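Local coordinates for CADD-like protein of unknown function (Nostoc punctiforme, PDB 3B5O) that is of unknown function but, as an all-helical CADD-like protein of the haem-oxygenase-like clan, is possibly an oxidoreductase, at residues S88-I93 / F176-D181; A42-Q47 / V157-W162; Y48-K53 / K122-V127. All coordinates share one frame; numbering follows the deposited sequence.

Interaction 1 is a surface contact, whereas interactions 2 and 3 are buried. Helix 38-68 serves both buried contacts with adjoining segments: 42-47 meets helix 135-163 and 48-53 meets helix 118-131; the centres of interactions 2 and 3 lie about 16 Å apart. Both rest on apolar side chains, with a CH-pi contact in interaction 3, and no hydrogen bond crosses either one. Interaction 1 instead brings a lysine of helix 170-180 over a loop rich in threonine and glycine. Helix 170-180 also reaches a helix of interaction 2: F176 and L180 pack on V157 in segment 157-162, the closest pair being F176 CG to V157 CG2, 3.4 Å. Interactions 1 and 3 do not touch, their nearest atoms being about 7 Å apart.

Interaction 1. Residues S88-I93 / F176-D181; sequences STTGGI and FSKHLD
K178 stretches from helix 170-180 over the side chains of T89 and T90, in the loop between helices 72-85 and 95-107. The lysine chain turns at its third torsion (-83°), and the far part crosses T90 at about a right angle: the methyl CG2 of T90 lies 4.1 Å from K178 CD and 3.6 Å from K178 NZ. T89 meets the same nitrogen through its hydroxyl, with OG1 2.8 Å from K178 NZ. The amine's clear hydrogen bond is to H95 NE2, outside the two segments; T90 touches that histidine too, and H179 stacks edge-to-face with it.

The loop is shaped by a type I' turn from T90 to I93, with G91 and G92 at its centre, both at positive phi. T90 OG1 donates to I93 O at 2.7 Å, in the carbonyl plane, while I93 N bonds to T90 O at 3.2 Å. With alanine in place of T90, I93 O would probably lose its hydroxyl donor, and a gap would be likely to open beside K178 CD and NZ, where the methyl CG2 now lies. Burying only 94 Å², the contact is a small surface one of mixed chemistry, in which an amine hydrogen-bonded to H95 sits close to one hydroxyl and one methyl of the loop.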
ATOM      1  N   SER A  88       7.349  -4.351  15.855  1.00 22.79           N
ATOM      2  CA  SER A  88       8.645  -4.691  16.451  1.00 26.23           C
ATOM      3  C   SER A  88       9.551  -3.482  16.708  1.00 27.80           C
ATOM      4  O   SER A  88      10.464  -3.568  17.539  1.00 30.68           O
ATOM      5  CB  SER A  88       9.380  -5.703  15.584  1.00 26.50           C
ATOM      6  OG  SER A  88       9.816  -5.110  14.386  1.00 27.66           O
ATOM      7  N   THR A  89       9.338  -2.383  15.989  1.00 26.75           N
ATOM      8  CA  THR A  89      10.161  -1.171  16.176  1.00 28.80           C
ATOM      9  C   THR A  89       9.345   0.004  16.724  1.00 29.63           C
ATOM     10  O   THR A  89       9.852   1.131  16.805  1.00 31.79           O
ATOM     11  CB  THR A  89      10.836  -0.753  14.859  1.00 30.32           C
ATOM     12  OG1 THR A  89       9.856  -0.238  13.951  1.00 34.66           O
ATOM     13  CG2 THR A  89      11.563  -1.934  14.224  1.00 34.21           C
ATOM     14  N   THR A  90       8.089  -0.250  17.093  1.00 27.07           N
ATOM     15  CA  THR A  90       7.182   0.776  17.585  1.00 27.61           C
ATOM     16  C   THR A  90       6.508   0.304  18.877  1.00 27.02           C
ATOM     17  O   THR A  90       5.298   0.475  19.075  1.00 28.46           O
ATOM     18  CB  THR A  90       6.146   1.171  16.515  1.00 26.10           C
ATOM     19  OG1 THR A  90       5.545  -0.007  15.969  1.00 28.07           O
ATOM     20  CG2 THR A  90       6.815   1.955  15.375  1.00 26.37           C
ATOM     21  N   GLY A  91       7.307  -0.314  19.747  1.00 27.44           N
ATOM     22  CA  GLY A  91       6.855  -0.738  21.066  1.00 27.25           C
ATOM     23  C   GLY A  91       5.804  -1.827  21.118  1.00 27.35           C
ATOM     24  O   GLY A  91       5.095  -1.976  22.119  1.00 29.04           O
ATOM     25  N   GLY A  92       5.681  -2.598  20.040  1.00 25.33           N
ATOM     26  CA  GLY A  92       4.658  -3.638  19.970  1.00 24.03           C
ATOM     27  C   GLY A  92       3.316  -3.175  19.402  1.00 22.74           C
ATOM     28  O   GLY A  92       2.383  -3.973  19.289  1.00 22.71           O
ATOM     29  N   ILE A  93       3.211  -1.893  19.049  1.00 20.24           N
ATOM     30  CA  ILE A  93       1.990  -1.346  18.469  1.00 22.07           C
ATOM     31  C   ILE A  93       2.113  -1.446  16.942  1.00 19.69           C
ATOM     32  O   ILE A  93       3.061  -0.944  16.341  1.00 21.02           O
ATOM     33  CB  ILE A  93       1.782   0.131  18.848  1.00 23.02           C
ATOM     34  CG1 ILE A  93       1.806   0.322  20.372  1.00 25.03           C
ATOM     35  CG2 ILE A  93       0.479   0.644  18.278  1.00 22.11           C
ATOM     36  CD1 ILE A  93       1.814   1.791  20.780  1.00 26.96           C
ATOM     37  N   PHE A 176       4.293   8.841  10.546  1.00 36.14           N
ATOM     38  CA  PHE A 176       4.591   9.439   9.248  1.00 34.29           C
ATOM     39  C   PHE A 176       6.084   9.750   9.073  1.00 36.36           C
ATOM     40  O   PHE A 176       6.676   9.431   8.038  1.00 36.41           O
ATOM     41  CB  PHE A 176       3.764  10.712   9.048  1.00 33.61           C
ATOM     42  CG  PHE A 176       2.300  10.469   8.810  1.00 30.42           C
ATOM     43  CD1 PHE A 176       1.861   9.386   8.052  1.00 34.64           C
ATOM     44  CD2 PHE A 176       1.357  11.360   9.289  1.00 30.28           C
ATOM     45  CE1 PHE A 176       0.494   9.187   7.824  1.00 36.97           C
ATOM     46  CE2 PHE A 176       0.011  11.169   9.059  1.00 30.42           C
ATOM     47  CZ  PHE A 176      -0.424  10.079   8.329  1.00 31.82           C
ATOM     48  N   SER A 177       6.693  10.358  10.087  1.00 38.23           N
ATOM     49  CA  SER A 177       8.105  10.752   9.997  1.00 39.97           C
ATOM     50  C   SER A 177       9.064   9.568   9.883  1.00 40.58           C
ATOM     51  O   SER A 177      10.069   9.655   9.165  1.00 41.48           O
ATOM     52  CB  SER A 177       8.494  11.640  11.182  1.00 40.93           C
ATOM     53  OG  SER A 177       7.860  12.905  11.074  1.00 44.40           O
ATOM     54  N   LYS A 178       8.756   8.457  10.559  1.00 40.75           N
ATOM     55  CA  LYS A 178       9.620   7.269  10.492  1.00 40.21           C
ATOM     56  C   LYS A 178       9.681   6.675   9.088  1.00 41.68           C
ATOM     57  O   LYS A 178      10.667   6.030   8.731  1.00 43.79           O
ATOM     58  CB  LYS A 178       9.217   6.191  11.522  1.00 40.38           C
ATOM     59  CG  LYS A 178       7.940   5.380  11.214  1.00 40.59           C
ATOM     60  CD  LYS A 178       7.852   4.077  12.053  1.00 40.42           C
ATOM     61  CE  LYS A 178       8.660   2.932  11.428  1.00 42.10           C
ATOM     62  NZ  LYS A 178       8.637   1.662  12.239  1.00 43.74           N
ATOM     63  N   HIS A 179       8.634   6.896   8.296  1.00 42.32           N
ATOM     64  CA  HIS A 179       8.583   6.389   6.931  1.00 42.61           C
ATOM     65  C   HIS A 179       9.037   7.410   5.888  1.00 41.36           C
ATOM     66  O   HIS A 179       9.521   7.024   4.828  1.00 42.07           O
ATOM     67  CB  HIS A 179       7.160   5.954   6.593  1.00 44.21           C
ATOM     68  CG  HIS A 179       6.736   4.675   7.248  1.00 47.44           C
ATOM     69  ND1 HIS A 179       6.128   4.639   8.486  1.00 49.67           N
ATOM     70  CD2 HIS A 179       6.804   3.392   6.823  1.00 49.37           C
ATOM     71  CE1 HIS A 179       5.856   3.385   8.803  1.00 50.05           C
ATOM     72  NE2 HIS A 179       6.255   2.609   7.811  1.00 50.06           N
ATOM     73  N   LEU A 180       8.872   8.700   6.172  1.00 40.25           N
ATOM     74  CA  LEU A 180       9.034   9.738   5.140  1.00 39.54           C
ATOM     75  C   LEU A 180      10.205  10.699   5.350  1.00 41.13           C
ATOM     76  O   LEU A 180      10.631  11.365   4.397  1.00 41.88           O
ATOM     77  CB  LEU A 180       7.741  10.545   5.013  1.00 39.24           C
ATOM     78  CG  LEU A 180       6.512   9.779   4.518  1.00 36.17           C
ATOM     79  CD1 LEU A 180       5.319  10.718   4.457  1.00 33.96           C
ATOM     80  CD2 LEU A 180       6.780   9.146   3.153  1.00 35.68           C
ATOM     81  N   ASP A 181      10.712  10.789   6.579  1.00 41.91           N
ATOM     82  CA  ASP A 181      11.836  11.680   6.885  1.00 42.19           C
ATOM     83  C   ASP A 181      13.137  10.886   6.900  1.00 44.16           C
ATOM     84  O   ASP A 181      13.459  10.182   5.934  1.00 47.19           O
ATOM     85  CB  ASP A 181      11.625  12.375   8.235  1.00 42.32           C
ATOM     86  CG  ASP A 181      10.410  13.295   8.245  1.00 47.22           C
ATOM     87  OD1 ASP A 181       9.791  13.513   7.176  1.00 52.98           O
ATOM     88  OD2 ASP A 181      10.072  13.814   9.333  1.00 52.64           O
TER

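Interaction 2. Residues A42-Q47 / V157-W162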
ATOM      1  N   ALA A  42     -13.076  11.476   4.820  1.00 15.52           N
ATOM      2  CA  ALA A  42     -13.027  10.540   5.943  1.00 16.81           C
ATOM      3  C   ALA A  42     -13.368   9.123   5.478  1.00 15.57           C
ATOM      4  O   ALA A  42     -12.736   8.157   5.927  1.00 16.97           O
ATOM      5  CB  ALA A  42     -13.982  10.998   7.063  1.00 17.68           C
ATOM      6  N   TYR A  43     -14.351   8.994   4.589  1.00 15.28           N
ATOM      7  CA  TYR A  43     -14.711   7.704   3.993  1.00 15.42           C
ATOM      8  C   TYR A  43     -13.529   7.104   3.263  1.00 14.96           C
ATOM      9  O   TYR A  43     -13.249   5.903   3.399  1.00 15.21           O
ATOM     10  CB  TYR A  43     -15.895   7.854   3.039  1.00 16.70           C
ATOM     11  CG  TYR A  43     -16.166   6.661   2.177  1.00 15.94           C
ATOM     12  CD1 TYR A  43     -16.936   5.604   2.641  1.00 19.59           C
ATOM     13  CD2 TYR A  43     -15.597   6.545   0.918  1.00 17.46           C
ATOM     14  CE1 TYR A  43     -17.165   4.479   1.851  1.00 20.62           C
ATOM     15  CE2 TYR A  43     -15.832   5.440   0.128  1.00 19.15           C
ATOM     16  CZ  TYR A  43     -16.612   4.404   0.592  1.00 18.50           C
ATOM     17  OH  TYR A  43     -16.856   3.272  -0.164  1.00 21.42           O
ATOM     18  N   VAL A  44     -12.833   7.910   2.469  1.00 14.77           N
ATOM     19  CA  VAL A  44     -11.652   7.415   1.788  1.00 13.82           C
ATOM     20  C   VAL A  44     -10.627   6.861   2.805  1.00 14.08           C
ATOM     21  O   VAL A  44     -10.051   5.797   2.592  1.00 14.05           O
ATOM     22  CB  VAL A  44     -10.993   8.522   0.908  1.00 13.94           C
ATOM     23  CG1 VAL A  44      -9.597   8.089   0.420  1.00 15.11           C
ATOM     24  CG2 VAL A  44     -11.926   8.909  -0.248  1.00 15.09           C
HETATM   25  N   MSE A  45     -10.389   7.583   3.896  1.00 14.27           N
HETATM   26  CA  MSE A  45      -9.421   7.160   4.889  1.00 14.15           C
HETATM   27  C   MSE A  45      -9.849   5.901   5.634  1.00 15.23           C
HETATM   28  O   MSE A  45      -9.012   5.055   5.941  1.00 15.70           O
HETATM   29  CB  MSE A  45      -9.124   8.289   5.884  1.00 16.56           C
HETATM   30  CG  MSE A  45      -8.224   9.408   5.305  1.00 18.77           C
HETATM   31 SE   MSE A  45      -6.594   8.735   4.464  0.75 20.43          SE
HETATM   32  CE  MSE A  45      -6.036   7.765   5.991  1.00 17.93           C
ATOM     33  N   GLN A  46     -11.137   5.754   5.877  1.00 14.97           N
ATOM     34  CA  GLN A  46     -11.642   4.527   6.477  1.00 16.27           C
ATOM     35  C   GLN A  46     -11.360   3.336   5.573  1.00 14.58           C
ATOM     36  O   GLN A  46     -10.883   2.292   6.019  1.00 15.24           O
ATOM     37  CB  GLN A  46     -13.136   4.608   6.694  1.00 16.65           C
ATOM     38  CG  GLN A  46     -13.574   5.569   7.785  1.00 18.64           C
ATOM     39  CD  GLN A  46     -15.077   5.724   7.831  1.00 21.87           C
ATOM     40  OE1 GLN A  46     -15.756   5.699   6.807  1.00 25.28           O
ATOM     41  NE2 GLN A  46     -15.613   5.862   9.047  1.00 27.37           N
ATOM     42  N   GLN A  47     -11.688   3.472   4.299  1.00 13.48           N
ATOM     43  CA  GLN A  47     -11.403   2.393   3.343  1.00 12.07           C
ATOM     44  C   GLN A  47      -9.921   2.151   3.159  1.00 12.19           C
ATOM     45  O   GLN A  47      -9.470   0.992   3.119  1.00 13.39           O
ATOM     46  CB  GLN A  47     -12.070   2.676   1.998  1.00 13.18           C
ATOM     47  CG  GLN A  47     -13.564   2.585   2.093  1.00 13.67           C
ATOM     48  CD  GLN A  47     -14.049   1.170   2.444  1.00 13.09           C
ATOM     49  OE1 GLN A  47     -13.594   0.185   1.869  1.00 13.79           O
ATOM     50  NE2 GLN A  47     -14.979   1.075   3.412  1.00 15.52           N
ATOM     51  N   VAL A 157      -0.428  11.424   4.154  1.00 18.14           N
ATOM     52  CA  VAL A 157      -0.101  12.623   4.957  1.00 19.86           C
ATOM     53  C   VAL A 157      -0.925  13.823   4.445  1.00 18.87           C
ATOM     54  O   VAL A 157      -1.507  14.590   5.242  1.00 19.87           O
ATOM     55  CB  VAL A 157       1.424  12.938   4.937  1.00 20.49           C
ATOM     56  CG1 VAL A 157       1.706  14.310   5.580  1.00 25.07           C
ATOM     57  CG2 VAL A 157       2.188  11.877   5.675  1.00 24.19           C
ATOM     58  N   LYS A 158      -0.963  14.010   3.126  0.50 17.53           N
ATOM     59  CA  LYS A 158      -1.732  15.105   2.539  0.50 18.05           C
ATOM     60  C   LYS A 158      -3.202  15.038   2.929  0.50 17.72           C
ATOM     61  O   LYS A 158      -3.775  16.021   3.393  0.50 17.97           O
ATOM     62  CB  LYS A 158      -1.589  15.123   1.018  0.50 18.36           C
ATOM     63  CG  LYS A 158      -2.432  16.181   0.308  0.50 18.06           C
ATOM     64  CD  LYS A 158      -2.174  16.179  -1.189  0.50 18.28           C
ATOM     65  CE  LYS A 158      -2.957  17.255  -1.894  0.50 19.72           C
ATOM     66  NZ  LYS A 158      -2.384  18.594  -1.604  0.50 23.98           N
ATOM     67  N   LEU A 159      -3.819  13.873   2.761  1.00 16.82           N
ATOM     68  CA  LEU A 159      -5.245  13.739   3.070  1.00 17.08           C
ATOM     69  C   LEU A 159      -5.509  13.943   4.553  1.00 18.09           C
ATOM     70  O   LEU A 159      -6.504  14.572   4.930  1.00 18.60           O
ATOM     71  CB  LEU A 159      -5.751  12.369   2.638  1.00 17.49           C
ATOM     72  CG  LEU A 159      -5.654  12.091   1.138  1.00 17.02           C
ATOM     73  CD1 LEU A 159      -6.196  10.686   0.835  1.00 18.04           C
ATOM     74  CD2 LEU A 159      -6.414  13.164   0.311  1.00 17.86           C
ATOM     75  N   VAL A 160      -4.629  13.407   5.395  1.00 19.00           N
ATOM     76  CA  VAL A 160      -4.811  13.519   6.850  1.00 21.00           C
ATOM     77  C   VAL A 160      -4.634  14.970   7.295  1.00 21.29           C
ATOM     78  O   VAL A 160      -5.420  15.465   8.127  1.00 23.50           O
ATOM     79  CB  VAL A 160      -3.917  12.513   7.630  1.00 21.82           C
ATOM     80  CG1 VAL A 160      -3.956  12.789   9.147  1.00 25.81           C
ATOM     81  CG2 VAL A 160      -4.384  11.078   7.350  1.00 22.90           C
ATOM     82  N   GLU A 161      -3.651  15.665   6.730  1.00 21.64           N
ATOM     83  CA  GLU A 161      -3.475  17.104   7.003  1.00 24.85           C
ATOM     84  C   GLU A 161      -4.680  17.916   6.529  1.00 23.07           C
ATOM     85  O   GLU A 161      -5.111  18.856   7.207  1.00 24.98           O
ATOM     86  CB  GLU A 161      -2.191  17.638   6.366  1.00 25.45           C
ATOM     87  CG  GLU A 161      -0.929  17.199   7.085  1.00 29.79           C
ATOM     88  CD  GLU A 161       0.341  17.721   6.431  1.00 34.31           C
ATOM     89  OE1 GLU A 161       0.257  18.321   5.337  1.00 46.54           O
ATOM     90  OE2 GLU A 161       1.435  17.526   7.013  1.00 45.14           O
ATOM     91  N   TRP A 162      -5.238  17.556   5.375  1.00 21.52           N
ATOM     92  CA  TRP A 162      -6.440  18.210   4.850  1.00 20.21           C
ATOM     93  C   TRP A 162      -7.631  18.070   5.804  1.00 20.00           C
ATOM     94  O   TRP A 162      -8.403  19.019   5.999  1.00 22.94           O
ATOM     95  CB  TRP A 162      -6.772  17.654   3.457  1.00 19.94           C
ATOM     96  CG  TRP A 162      -7.902  18.304   2.732  1.00 18.64           C
ATOM     97  CD1 TRP A 162      -7.803  19.311   1.803  1.00 20.43           C
ATOM     98  CD2 TRP A 162      -9.286  17.954   2.794  1.00 19.15           C
ATOM     99  NE1 TRP A 162      -9.036  19.621   1.318  1.00 20.80           N
ATOM    100  CE2 TRP A 162      -9.975  18.813   1.906  1.00 17.35           C
ATOM    101  CE3 TRP A 162     -10.025  17.039   3.548  1.00 18.53           C
ATOM    102  CZ2 TRP A 162     -11.355  18.747   1.725  1.00 20.37           C
ATOM    103  CZ3 TRP A 162     -11.371  16.959   3.354  1.00 18.96           C
ATOM    104  CH2 TRP A 162     -12.038  17.809   2.462  1.00 20.57           C
TER
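Apolar contacts carry the whole meeting of A42-Q47 with V157-W162, and selenomethionine M45 lies at the centre of them. Its selenium sits 4.1 Å from L159 CD1 and 4.2 Å from L159 CB, so it rests against both the base and a branch of the leucine. The terminal methyl goes to the neighbouring side chain, M45 CE to V160 CG2 at 3.9 Å, the two side chains crossing at about a right angle. This division of labour follows from the folded chain of M45: bends at chi2 (-51°) and chi3 (-55°) set the selenium beside L159 and turn the methyl to V160. V44 adds a flanking contact, its CG1 4.3 Å from L159 CD1.

Polar groups lie off this interface. No hydrogen bond crosses it, and backbone bonds such as Q46 N to A42 O (2.9 Å) and W162 N to K158 O (2.9 Å) keep each segment helical. On helix 38-68, Y43 OH bonds to E228 and both ends of the Q47 amide are held, OE1 by T120 and S117 N, NE2 by M115 O.

As for arrangement, the short axes approach to 10.7 Å and run at 137° to each other, nearer antiparallel than perpendicular. M45 also touches I156 and L163, and thus acts as a knob in a hole formed by I156, L159, V160 and L163, spaced i, i+3, i+4 and i+7. Packing of this kind between long helices is consistent with a helical bundle of the haem-oxygenase-like fold.

Interaction 3. Residues Y48-K53 / K122-V127; sequences YSIFPK and KLLRTV
F51 presents a face of its ring to L123, joining two helices in the interior of this all-helical bundle, whose clan is that of the haem-oxygenase-like folds. The evidence for a CH-pi contact is direct: L123 CD2 stands 4.1 Å from the centroid of the F51 ring and 29° off its normal. The methyl is displaced toward one side of the ring, lying 3.6 Å from F51 CD1 and 3.8 Å from F51 CE1. Two extended first torsions produce this meeting. In F51, CG is anti to the backbone N (chi1 -166°), which carries the ring toward helix 118-131 although the bond to CB does not itself aim there. In L123, CG is likewise anti to its N (chi1 171°), placing the branched end where one methyl reaches the ring.

Beside this pair, I50 and L124 cross at about a right angle, and only their methyl branches meet, I50 CG2 to L124 CD1 at 4.1 Å. Helix 204-230 completes the surroundings: W221 meets the F51 ring and also touches L123, while M218 packs on F51. Helix 38-68 is kinked at P52, whose nitrogen carries no hydrogen to give to the turn before; just ahead of it, F51 N bonds to Y48 O at 2.9 Å, and P52 CD lies over one face of the Y48 ring.

Within helix 118-131, K122 O is gripped twice by T126: T126 N at 2.9 Å and T126 OG1 at 2.8 Å reach K122 O from opposite faces of its plane.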
ATOM      1  N   TYR A  48      -9.155   3.228   3.042  1.00 12.48           N
ATOM      2  CA  TYR A  48      -7.719   3.089   2.886  1.00 12.81           C
ATOM      3  C   TYR A  48      -7.131   2.248   4.014  1.00 12.88           C
ATOM      4  O   TYR A  48      -6.283   1.394   3.779  1.00 13.81           O
ATOM      5  CB  TYR A  48      -7.008   4.441   2.823  1.00 13.59           C
ATOM      6  CG  TYR A  48      -5.543   4.258   2.960  1.00 14.37           C
ATOM      7  CD1 TYR A  48      -4.776   3.816   1.887  1.00 16.08           C
ATOM      8  CD2 TYR A  48      -4.933   4.372   4.204  1.00 16.80           C
ATOM      9  CE1 TYR A  48      -3.414   3.559   2.069  1.00 16.94           C
ATOM     10  CE2 TYR A  48      -3.600   4.150   4.368  1.00 18.94           C
ATOM     11  CZ  TYR A  48      -2.854   3.725   3.319  1.00 17.81           C
ATOM     12  OH  TYR A  48      -1.507   3.487   3.531  1.00 23.65           O
ATOM     13  N   SER A  49      -7.580   2.492   5.235  1.00 13.56           N
ATOM     14  CA  SER A  49      -6.995   1.839   6.388  1.00 14.24           C
ATOM     15  C   SER A  49      -7.025   0.311   6.326  1.00 13.71           C
ATOM     16  O   SER A  49      -6.212  -0.354   6.965  1.00 14.51           O
ATOM     17  CB  SER A  49      -7.659   2.335   7.666  1.00 15.40           C
ATOM     18  OG  SER A  49      -8.948   1.801   7.852  1.00 16.05           O
ATOM     19  N   ILE A  50      -7.967  -0.236   5.583  1.00 12.68           N
ATOM     20  CA  ILE A  50      -8.090  -1.676   5.457  1.00 13.31           C
ATOM     21  C   ILE A  50      -6.862  -2.243   4.760  1.00 13.34           C
ATOM     22  O   ILE A  50      -6.438  -3.364   5.039  1.00 13.89           O
ATOM     23  CB  ILE A  50      -9.379  -2.038   4.697  1.00 13.27           C
ATOM     24  CG1 ILE A  50     -10.602  -1.626   5.509  1.00 14.09           C
ATOM     25  CG2 ILE A  50      -9.452  -3.545   4.340  1.00 15.14           C
ATOM     26  CD1 ILE A  50     -11.925  -1.676   4.777  1.00 14.54           C
ATOM     27  N   PHE A  51      -6.299  -1.492   3.828  1.00 13.45           N
ATOM     28  CA  PHE A  51      -5.229  -2.019   3.019  1.00 15.59           C
ATOM     29  C   PHE A  51      -3.945  -2.326   3.810  1.00 14.62           C
ATOM     30  O   PHE A  51      -3.436  -3.451   3.726  1.00 15.40           O
ATOM     31  CB  PHE A  51      -5.032  -1.091   1.817  1.00 18.62           C
ATOM     32  CG  PHE A  51      -4.195  -1.670   0.706  1.00 24.93           C
ATOM     33  CD1 PHE A  51      -4.404  -2.949   0.239  1.00 23.28           C
ATOM     34  CD2 PHE A  51      -3.256  -0.880   0.087  1.00 30.54           C
ATOM     35  CE1 PHE A  51      -3.640  -3.455  -0.825  1.00 28.72           C
ATOM     36  CE2 PHE A  51      -2.496  -1.384  -0.960  1.00 31.57           C
ATOM     37  CZ  PHE A  51      -2.701  -2.660  -1.406  1.00 28.42           C
ATOM     38  N   PRO A  52      -3.426  -1.390   4.618  1.00 14.75           N
ATOM     39  CA  PRO A  52      -2.280  -1.775   5.435  1.00 16.92           C
ATOM     40  C   PRO A  52      -2.547  -2.964   6.339  1.00 16.38           C
ATOM     41  O   PRO A  52      -1.633  -3.772   6.570  1.00 19.27           O
ATOM     42  CB  PRO A  52      -1.959  -0.530   6.265  1.00 19.17           C
ATOM     43  CG  PRO A  52      -2.895   0.507   5.865  1.00 20.34           C
ATOM     44  CD  PRO A  52      -3.722   0.047   4.721  1.00 15.24           C
ATOM     45  N   LYS A  53      -3.752  -3.103   6.866  0.50 14.85           N
ATOM     46  CA  LYS A  53      -4.046  -4.290   7.673  0.50 15.40           C
ATOM     47  C   LYS A  53      -3.848  -5.538   6.821  0.50 14.49           C
ATOM     48  O   LYS A  53      -3.059  -6.458   7.122  0.50 12.14           O
ATOM     49  CB  LYS A  53      -5.476  -4.245   8.174  0.50 16.06           C
ATOM     50  CG  LYS A  53      -5.933  -5.587   8.798  0.50 15.80           C
ATOM     51  CD  LYS A  53      -7.416  -5.631   9.175  0.50 18.49           C
ATOM     52  CE  LYS A  53      -7.931  -4.392   9.887  0.50 22.46           C
ATOM     53  NZ  LYS A  53      -8.724  -4.752  11.099  0.50 22.32           N
ATOM     54  N   LYS A 122     -13.194  -5.657  -4.020  1.00 12.26           N
ATOM     55  CA  LYS A 122     -12.675  -6.020  -5.327  1.00 12.58           C
ATOM     56  C   LYS A 122     -11.153  -5.971  -5.350  1.00 12.68           C
ATOM     57  O   LYS A 122     -10.508  -6.873  -5.889  1.00 12.20           O
ATOM     58  CB  LYS A 122     -13.303  -5.083  -6.378  1.00 13.46           C
ATOM     59  CG  LYS A 122     -12.806  -5.217  -7.796  1.00 15.14           C
ATOM     60  CD  LYS A 122     -13.651  -4.249  -8.734  1.00 17.74           C
ATOM     61  CE  LYS A 122     -13.148  -4.064 -10.119  1.00 20.69           C
ATOM     62  NZ  LYS A 122     -11.895  -3.325 -10.139  1.00 19.14           N
ATOM     63  N   LEU A 123     -10.578  -4.942  -4.732  1.00 11.39           N
ATOM     64  CA  LEU A 123      -9.117  -4.870  -4.606  1.00 11.57           C
ATOM     65  C   LEU A 123      -8.580  -6.110  -3.894  1.00 10.85           C
ATOM     66  O   LEU A 123      -7.656  -6.754  -4.366  1.00 11.59           O
ATOM     67  CB  LEU A 123      -8.717  -3.644  -3.791  1.00 12.56           C
ATOM     68  CG  LEU A 123      -7.229  -3.575  -3.393  1.00 12.49           C
ATOM     69  CD1 LEU A 123      -6.325  -3.315  -4.600  1.00 14.44           C
ATOM     70  CD2 LEU A 123      -7.024  -2.545  -2.265  1.00 15.71           C
ATOM     71  N   LEU A 124      -9.178  -6.453  -2.761  1.00 11.75           N
ATOM     72  CA  LEU A 124      -8.645  -7.562  -1.977  1.00 12.43           C
ATOM     73  C   LEU A 124      -8.758  -8.887  -2.721  1.00 12.18           C
ATOM     74  O   LEU A 124      -7.850  -9.714  -2.661  1.00 13.17           O
ATOM     75  CB  LEU A 124      -9.331  -7.626  -0.621  1.00 12.69           C
ATOM     76  CG  LEU A 124      -9.087  -6.422   0.297  1.00 12.84           C
ATOM     77  CD1 LEU A 124      -9.960  -6.540   1.547  1.00 15.54           C
ATOM     78  CD2 LEU A 124      -7.610  -6.264   0.657  1.00 14.90           C
ATOM     79  N   ARG A 125      -9.848  -9.087  -3.461  1.00 11.78           N
ATOM     80  CA  ARG A 125      -9.942 -10.307  -4.265  1.00 12.33           C
ATOM     81  C   ARG A 125      -8.916 -10.326  -5.383  1.00 12.43           C
ATOM     82  O   ARG A 125      -8.309 -11.366  -5.695  1.00 13.24           O
ATOM     83  CB  ARG A 125     -11.329 -10.464  -4.813  1.00 16.18           C
ATOM     84  CG  ARG A 125     -12.256 -10.707  -3.702  1.00 18.88           C
ATOM     85  CD  ARG A 125     -13.198 -11.800  -4.005  1.00 20.64           C
ATOM     86  NE  ARG A 125     -14.190 -11.862  -2.982  1.00 19.00           N
ATOM     87  CZ  ARG A 125     -14.229 -12.751  -2.007  1.00 15.46           C
ATOM     88  NH1 ARG A 125     -13.267 -13.671  -1.858  1.00 17.15           N
ATOM     89  NH2 ARG A 125     -15.231 -12.673  -1.146  1.00 17.52           N
ATOM     90  N   THR A 126      -8.727  -9.171  -6.013  1.00 12.40           N
ATOM     91  CA  THR A 126      -7.751  -9.081  -7.082  1.00 12.25           C
ATOM     92  C   THR A 126      -6.346  -9.364  -6.546  1.00 12.45           C
ATOM     93  O   THR A 126      -5.575 -10.112  -7.166  1.00 13.01           O
ATOM     94  CB  THR A 126      -7.783  -7.679  -7.709  1.00 13.21           C
ATOM     95  OG1 THR A 126      -9.086  -7.418  -8.263  1.00 14.97           O
ATOM     96  CG2 THR A 126      -6.720  -7.538  -8.811  1.00 14.08           C
ATOM     97  N   VAL A 127      -5.979  -8.710  -5.443  1.00 11.60           N
ATOM     98  CA  VAL A 127      -4.668  -8.913  -4.884  1.00 11.42           C
ATOM     99  C   VAL A 127      -4.421 -10.383  -4.512  1.00 12.16           C
ATOM    100  O   VAL A 127      -3.345 -10.920  -4.793  1.00 12.67           O
ATOM    101  CB  VAL A 127      -4.422  -7.953  -3.692  1.00 11.77           C
ATOM    102  CG1 VAL A 127      -3.104  -8.241  -2.986  1.00 13.59           C
ATOM    103  CG2 VAL A 127      -4.421  -6.497  -4.201  1.00 13.78           C
TER